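Local coordinates for immunoglobulin-like protein (Pseudomonas aeruginosa, PDB 3N6Y) that is of unknown function but has an immunoglobulin-like, E-set-type beta fold and is probably exported by means of a signal sequence, at residues I8-R20 against E35-K47. Sequence-based numbering, arbitrary orientation. Where two conformers were deposited one is given.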
loop_
_atom_site.group_PDB
_atom_site.type_symbol
_atom_site.label_atom_id
_atom_site.label_comp_id
_atom_site.label_asym_id
_atom_site.label_seq_id
_atom_site.Cartn_x
_atom_site.Cartn_y
_atom_site.Cartn_z
ATOM N N ILE A 8 6.442 6.987 11.317
ATOM C CA ILE A 8 7.019 7.350 10.018
ATOM C C ILE A 8 8.299 8.158 10.202
ATOM O O ILE A 8 8.369 9.084 11.036
ATOM C CB ILE A 8 6.063 8.208 9.189
ATOM C CG1 ILE A 8 4.901 7.386 8.680
ATOM C CG2 ILE A 8 6.758 8.773 7.928
ATOM C CD1 ILE A 8 5.263 6.460 7.567
ATOM N N ASP A 9 9.312 7.787 9.428
ATOM C CA ASP A 9 10.621 8.427 9.485
ATOM C C ASP A 9 10.947 8.887 8.074
ATOM O O ASP A 9 11.196 8.074 7.204
ATOM C CB ASP A 9 11.627 7.407 10.008
ATOM C CG ASP A 9 12.954 8.026 10.355
ATOM O OD1 ASP A 9 13.731 8.284 9.428
ATOM O OD2 ASP A 9 13.215 8.236 11.560
ATOM N N GLY A 10 10.853 10.186 7.820
ATOM C CA GLY A 10 11.195 10.735 6.521
ATOM C C GLY A 10 10.022 10.709 5.541
ATOM O O GLY A 10 8.900 10.329 5.894
ATOM N N PRO A 11 10.296 11.087 4.286
ATOM C CA PRO A 11 9.286 11.242 3.244
ATOM C C PRO A 11 8.589 9.948 2.892
ATOM O O PRO A 11 9.206 8.878 2.911
ATOM C CB PRO A 11 10.104 11.683 2.019
ATOM C CG PRO A 11 11.470 11.910 2.477
ATOM C CD PRO A 11 11.655 11.144 3.728
ATOM N N ILE A 12 7.309 10.038 2.559
ATOM C CA ILE A 12 6.613 8.894 1.986
ATOM C C ILE A 12 6.787 8.932 0.466
ATOM O O ILE A 12 6.515 9.943 -0.177
ATOM C CB ILE A 12 5.120 8.900 2.355
ATOM C CG1 ILE A 12 4.945 8.685 3.885
ATOM C CG2 ILE A 12 4.412 7.822 1.600
ATOM C CD1 ILE A 12 3.868 9.567 4.465
ATOM N N GLU A 13 7.253 7.860 -0.141
ATOM C CA GLU A 13 7.298 7.818 -1.598
ATOM C C GLU A 13 5.931 7.348 -2.055
ATOM O O GLU A 13 5.338 6.467 -1.426
ATOM C CB GLU A 13 8.341 6.820 -2.082
ATOM C CG GLU A 13 9.752 7.098 -1.575
ATOM C CD GLU A 13 10.727 5.976 -1.927
ATOM O OE1 GLU A 13 11.185 5.955 -3.086
ATOM O OE2 GLU A 13 10.995 5.111 -1.048
ATOM N N TYR A 14 5.465 7.847 -3.183
ATOM C CA TYR A 14 4.190 7.360 -3.705
ATOM C C TYR A 14 4.158 7.453 -5.219
ATOM O O TYR A 14 4.758 8.378 -5.804
ATOM C CB TYR A 14 3.016 8.125 -3.105
ATOM C CG TYR A 14 2.968 9.535 -3.519
ATOM C CD1 TYR A 14 2.311 9.904 -4.705
ATOM C CD2 TYR A 14 3.631 10.529 -2.790
ATOM C CE1 TYR A 14 2.264 11.189 -5.111
ATOM C CE2 TYR A 14 3.601 11.837 -3.194
ATOM C CZ TYR A 14 2.924 12.170 -4.353
ATOM O OH TYR A 14 2.928 13.488 -4.704
ATOM N N GLY A 15 3.413 6.547 -5.842
ATOM C CA GLY A 15 3.289 6.510 -7.287
ATOM C C GLY A 15 3.311 5.152 -7.931
ATOM O O GLY A 15 2.850 4.182 -7.334
ATOM N N VAL A 16 3.822 5.098 -9.155
ATOM C CA VAL A 16 3.868 3.919 -9.981
ATOM C C VAL A 16 5.259 3.288 -9.846
ATOM O O VAL A 16 6.283 3.966 -10.072
ATOM C CB VAL A 16 3.511 4.216 -11.467
ATOM C CG1 VAL A 16 3.766 2.955 -12.341
ATOM C CG2 VAL A 16 2.053 4.683 -11.605
ATOM N N PHE A 17 5.267 2.005 -9.497
ATOM C CA PHE A 17 6.490 1.191 -9.308
ATOM C C PHE A 17 6.981 0.755 -10.654
ATOM O O PHE A 17 6.210 0.267 -11.487
ATOM C CB PHE A 17 6.232 -0.035 -8.441
ATOM C CG PHE A 17 6.088 0.274 -6.968
ATOM C CD1 PHE A 17 5.032 1.038 -6.491
ATOM C CD2 PHE A 17 6.990 -0.243 -6.043
ATOM C CE1 PHE A 17 4.887 1.297 -5.111
ATOM C CE2 PHE A 17 6.857 0.018 -4.679
ATOM C CZ PHE A 17 5.801 0.787 -4.213
ATOM N N GLU A 18 8.276 0.926 -10.885
ATOM C CA GLU A 18 8.842 0.601 -12.189
ATOM C C GLU A 18 9.620 -0.687 -12.085
ATOM O O GLU A 18 10.358 -0.892 -11.133
ATOM C CB GLU A 18 9.745 1.739 -12.676
ATOM C CG GLU A 18 9.039 3.076 -12.818
ATOM C CD GLU A 18 9.925 4.140 -13.475
ATOM O OE1 GLU A 18 11.139 4.146 -13.201
ATOM O OE2 GLU A 18 9.394 4.967 -14.242
ATOM N N SER A 19 9.415 -1.579 -13.040
ATOM C CA SER A 19 10.150 -2.824 -13.066
ATOM C C SER A 19 10.872 -2.903 -14.395
ATOM O O SER A 19 10.472 -2.244 -15.356
ATOM C CB SER A 19 9.202 -4.017 -12.890
ATOM O OG SER A 19 8.238 -4.073 -13.931
ATOM N N ARG A 20 11.935 -3.700 -14.445
ATOM C CA ARG A 20 12.679 -3.914 -15.687
ATOM C C ARG A 20 12.999 -5.386 -15.913
ATOM O O ARG A 20 13.821 -5.962 -15.207
ATOM C CB ARG A 20 13.963 -3.088 -15.675
ATOM C CG ARG A 20 13.738 -1.579 -15.483
ATOM C CD ARG A 20 14.582 -0.764 -16.457
ATOM N NE ARG A 20 14.979 0.527 -15.910
ATOM C CZ ARG A 20 15.877 1.334 -16.467
ATOM N NH1 ARG A 20 16.473 1.004 -17.613
ATOM N NH2 ARG A 20 16.178 2.481 -15.871
ATOM N N GLU A 35 16.415 -2.111 -6.417
ATOM C CA GLU A 35 15.088 -1.821 -5.850
ATOM C C GLU A 35 14.296 -1.095 -6.936
ATOM O O GLU A 35 14.897 -0.536 -7.870
ATOM C CB GLU A 35 15.185 -0.974 -4.570
ATOM N N GLN A 36 12.969 -1.129 -6.844
ATOM C CA GLN A 36 12.124 -0.534 -7.873
ATOM C C GLN A 36 12.112 0.972 -7.663
ATOM O O GLN A 36 11.925 1.442 -6.541
ATOM C CB GLN A 36 10.698 -1.118 -7.808
ATOM C CG GLN A 36 10.574 -2.554 -8.364
ATOM C CD GLN A 36 9.130 -3.055 -8.393
ATOM O OE1 GLN A 36 8.482 -3.161 -7.356
ATOM N NE2 GLN A 36 8.628 -3.361 -9.583
ATOM N N ASN A 37 12.369 1.720 -8.736
ATOM C CA ASN A 37 12.117 3.132 -8.765
ATOM C C ASN A 37 10.597 3.303 -8.690
ATOM O O ASN A 37 9.836 2.447 -9.133
ATOM C CB ASN A 37 12.670 3.760 -10.061
ATOM C CG ASN A 37 12.592 5.278 -10.072
ATOM O OD1 ASN A 37 12.968 5.936 -9.103
ATOM N ND2 ASN A 37 12.106 5.844 -11.177
ATOM N N ILE A 38 10.195 4.391 -8.075
ATOM C CA ILE A 38 8.799 4.868 -8.067
ATOM C C ILE A 38 8.688 6.230 -8.774
ATOM O O ILE A 38 9.393 7.196 -8.415
ATOM C CB ILE A 38 8.245 4.971 -6.614
ATOM C CG1 ILE A 38 8.261 3.624 -5.906
ATOM C CG2 ILE A 38 6.819 5.627 -6.606
ATOM C CD1 ILE A 38 8.069 3.781 -4.406
ATOM N N GLN A 39 7.836 6.297 -9.802
ATOM C CA GLN A 39 7.526 7.540 -10.511
ATOM C C GLN A 39 6.437 8.231 -9.695
ATOM O O GLN A 39 5.342 7.690 -9.509
ATOM C CB GLN A 39 7.043 7.244 -11.928
ATOM C CG GLN A 39 6.981 8.441 -12.864
ATOM C CD GLN A 39 6.772 8.015 -14.308
ATOM O OE1 GLN A 39 7.583 8.313 -15.184
ATOM N NE2 GLN A 39 5.715 7.260 -14.548
ATOM N N GLN A 40 6.764 9.394 -9.166
ATOM C CA GLN A 40 5.868 10.044 -8.216
ATOM C C GLN A 40 4.654 10.589 -8.924
ATOM O O GLN A 40 4.792 11.473 -9.771
ATOM C CB GLN A 40 6.581 11.194 -7.497
ATOM C CG GLN A 40 5.671 11.842 -6.453
ATOM C CD GLN A 40 6.383 12.839 -5.565
ATOM O OE1 GLN A 40 7.140 12.469 -4.680
ATOM N NE2 GLN A 40 6.073 14.105 -5.755
ATOM N N THR A 41 3.474 10.077 -8.574
ATOM C CA THR A 41 2.228 10.540 -9.173
ATOM C C THR A 41 1.041 9.995 -8.393
ATOM O O THR A 41 1.189 8.948 -7.728
ATOM C CB THR A 41 2.100 10.044 -10.639
ATOM O OG1 THR A 41 0.944 10.665 -11.212
ATOM C CG2 THR A 41 1.964 8.532 -10.684
ATOM N N THR A 42 -0.105 10.673 -8.522
ATOM C CA THR A 42 -1.385 10.124 -8.081
ATOM C C THR A 42 -2.241 9.625 -9.228
ATOM O O THR A 42 -3.334 9.073 -8.992
ATOM C CB THR A 42 -2.187 11.154 -7.254
ATOM O OG1 THR A 42 -2.341 12.406 -7.964
ATOM C CG2 THR A 42 -1.464 11.339 -5.908
ATOM N N GLU A 43 -1.707 9.737 -10.442
ATOM C CA GLU A 43 -2.425 9.360 -11.658
ATOM C C GLU A 43 -1.867 8.041 -12.177
ATOM O O GLU A 43 -0.716 7.931 -12.562
ATOM C CB GLU A 43 -2.322 10.470 -12.708
ATOM C CG GLU A 43 -2.994 11.759 -12.306
ATOM C CD GLU A 43 -4.518 11.654 -12.298
ATOM O OE1 GLU A 43 -5.092 10.814 -13.055
ATOM O OE2 GLU A 43 -5.155 12.421 -11.542
ATOM N N VAL A 44 -2.709 7.023 -12.146
ATOM C CA VAL A 44 -2.314 5.652 -12.419
ATOM C C VAL A 44 -3.025 5.114 -13.659
ATOM O O VAL A 44 -4.248 5.143 -13.708
ATOM C CB VAL A 44 -2.647 4.808 -11.202
ATOM C CG1 VAL A 44 -2.377 3.323 -11.457
ATOM C CG2 VAL A 44 -1.852 5.282 -9.960
ATOM N N PRO A 45 -2.271 4.575 -14.638
ATOM C CA PRO A 45 -2.942 3.988 -15.824
ATOM C C PRO A 45 -3.777 2.757 -15.526
ATOM O O PRO A 45 -3.315 1.855 -14.809
ATOM C CB PRO A 45 -1.779 3.580 -16.746
ATOM C CG PRO A 45 -0.576 4.132 -16.186
ATOM C CD PRO A 45 -0.812 4.468 -14.723
ATOM N N ALA A 46 -4.955 2.692 -16.143
ATOM C CA ALA A 46 -5.861 1.560 -16.014
ATOM C C ALA A 46 -5.395 0.511 -17.001
ATOM O O ALA A 46 -6.052 0.236 -18.029
ATOM C CB ALA A 46 -7.299 1.974 -16.293
ATOM N N LYS A 47 -4.237 -0.047 -16.704
ATOM C CA LYS A 47 -3.581 -1.036 -17.578
ATOM C C LYS A 47 -3.029 -2.205 -16.781
ATOM O O LYS A 47 -2.385 -2.023 -15.753
ATOM C CB LYS A 47 -2.464 -0.349 -18.365
ATOM C CG LYS A 47 -3.011 0.719 -19.316
ATOM C CD LYS A 47 -1.959 1.542 -20.091
ATOM C CE LYS A 47 -1.632 0.917 -21.425
ATOM N NZ LYS A 47 -0.631 1.734 -22.187
HETATM O O HOH W 1 7.432 9.394 -4.548
HETATM O O HOH W 2 6.274 -2.983 -11.248
HETATM O O HOH W 3 12.892 0.462 -11.228
#
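Ile38 and Phe17 pair across a short antiparallel beta ladder, which forms part of an immunoglobulin-like, mostly beta domain. The two are a non-hydrogen-bonded pair, with their side chains side by side on the same face of the ladder. Ile38 CG1 lies over the centre of the Phe17 ring, 3.9 Å from the centroid and 3° off the ring normal, in a CH-pi contact. CD1 continues over the same ring to reach Phe17 CZ. With chi1 at -60°, CG1 is anti to the carbonyl carbon and CG2 anti to the backbone N; this sends CG1 over the ring and CG2 to the Tyr14 carbonyl group, 3.5 Å from Tyr14 C. Val16 and Gln39 form the next, hydrogen-bonded pair; Gln39 N gives a 2.8 Å bond to Val16 O, and Val16 N bonds back to Gln39 O.

The chain turns a corner at Gly15. On the Tyr14 side of this corner, Gln40 CG rests on one face of the Tyr14 ring, offset toward the rim and 3.8 Å from the centroid. The Gln40 amide is nearly parallel to that ring, with the planes 15° apart. Lys132 makes a cation-pi contact with Tyr14. Strand 51-59 also pairs with the 8-20 segment, through backbone hydrogen bonds between Glu13 and Arg55, Gly15 and Gly53, and Phe17 and Lys51. At the other end, Glu18 N donates to Asn37 O. Asn37 ND2 returns a nearly straight 2.8 Å bond to Glu18 OE1, which it meets from above the carboxylate plane.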